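Local coordinates for protein chintase (Rhizomucor miehei, PDB 5YUQ) that hydrolyses chitin as a family 18 glycoside hydrolase whose active site forms a tunnel, at residues Ala330-Gln333 and Asp334-Asp337. Sequence-based numbering, arbitrary orientation.
Sequences ASLQ and DKVD
One face of the Asp337 carboxylate is turned to both the backbone carbonyl and the side-chain amide of Gln333, one helical turn back. Gln333 O lies almost directly beneath Asp337 CG, 3.2 Å away, two acceptors stacked without a bond; the same Gln333 O accepts from Asp337 N. Gln333 NE2, on that same side, donates to Asp337 OD1 over 2.8 Å; the acceptor lies in the amide plane, the donor out of the carboxylate plane. The planes are 38° apart. Gln333 reaches it with CG anti to the backbone N (chi1 -180°) and a bend at chi2. NE2 has a second acceptor in the Asp367 carboxylate. Asp334 likewise sets its carboxylate face over the Ala330 carbonyl, Asp334 CG 3.2 Å from Ala330 O. On another side of the helix, Lys335 runs back along the preceding turn, its CD 4.0 Å from CD2 of Leu332. A bend at chi4 (75°) turns NZ to a water that donates to Ser331 O, while a salt bridge to Asp327, which also bonds Ser331 OG, and the Ala195 carbonyl hold the ammonium. Within the family 18 TIM barrel, helix 329-341 lays Leu332 and Lys335 on strand 228-240, Ala330, Ser331 and Asp334 against Trp306 of strand 302-307, and Val336 against Leu365.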
# COMPACT_ATOMS: atom_id res chain seq x y z
N ALA A 330 16.98 -5.99 -7.23
CA ALA A 330 17.97 -5.62 -6.22
C ALA A 330 17.35 -4.87 -5.05
O ALA A 330 17.59 -5.20 -3.88
CB ALA A 330 19.08 -4.80 -6.84
N SER A 331 16.57 -3.83 -5.35
CA SER A 331 15.99 -3.02 -4.29
C SER A 331 14.96 -3.80 -3.48
O SER A 331 14.86 -3.61 -2.28
CB SER A 331 15.39 -1.72 -4.85
OG SER A 331 14.26 -2.00 -5.65
N LEU A 332 14.20 -4.68 -4.13
CA LEU A 332 13.25 -5.51 -3.38
C LEU A 332 13.98 -6.50 -2.48
O LEU A 332 13.58 -6.72 -1.32
CB LEU A 332 12.27 -6.24 -4.31
CG LEU A 332 11.23 -5.35 -5.00
CD1 LEU A 332 10.22 -6.21 -5.75
CD2 LEU A 332 10.53 -4.43 -3.99
N GLN A 333 15.06 -7.09 -3.00
CA GLN A 333 15.90 -7.95 -2.18
C GLN A 333 16.39 -7.18 -0.95
O GLN A 333 16.39 -7.70 0.16
CB GLN A 333 17.09 -8.48 -2.98
CG GLN A 333 18.00 -9.41 -2.16
CD GLN A 333 17.32 -10.71 -1.79
OE1 GLN A 333 16.82 -11.43 -2.65
NE2 GLN A 333 17.30 -11.03 -0.49
N ASP A 334 16.77 -5.92 -1.15
CA ASP A 334 17.30 -5.13 -0.04
C ASP A 334 16.24 -4.86 1.02
O ASP A 334 16.53 -4.86 2.21
CB ASP A 334 17.90 -3.82 -0.56
CG ASP A 334 19.16 -4.05 -1.35
OD1 ASP A 334 19.76 -5.14 -1.25
OD2 ASP A 334 19.56 -3.12 -2.10
N LYS A 335 15.00 -4.66 0.57
CA LYS A 335 13.87 -4.52 1.47
C LYS A 335 13.62 -5.81 2.24
O LYS A 335 13.33 -5.78 3.44
CB LYS A 335 12.62 -4.09 0.69
CG LYS A 335 12.65 -2.63 0.27
CD LYS A 335 11.59 -2.32 -0.78
CE LYS A 335 11.45 -0.82 -1.01
NZ LYS A 335 12.56 -0.23 -1.82
N VAL A 336 13.74 -6.95 1.56
CA VAL A 336 13.55 -8.25 2.22
C VAL A 336 14.64 -8.48 3.25
O VAL A 336 14.35 -8.92 4.37
CB VAL A 336 13.53 -9.40 1.20
CG1 VAL A 336 13.65 -10.75 1.90
CG2 VAL A 336 12.26 -9.34 0.37
N ASP A 337 15.89 -8.16 2.89
CA ASP A 337 17.01 -8.30 3.82
C ASP A 337 16.76 -7.47 5.07
O ASP A 337 16.98 -7.93 6.20
CB ASP A 337 18.33 -7.86 3.16
CG ASP A 337 18.74 -8.74 1.99
OD1 ASP A 337 18.32 -9.91 1.90
OD2 ASP A 337 19.51 -8.25 1.14
O HOH W 1 15.19 -0.99 -1.24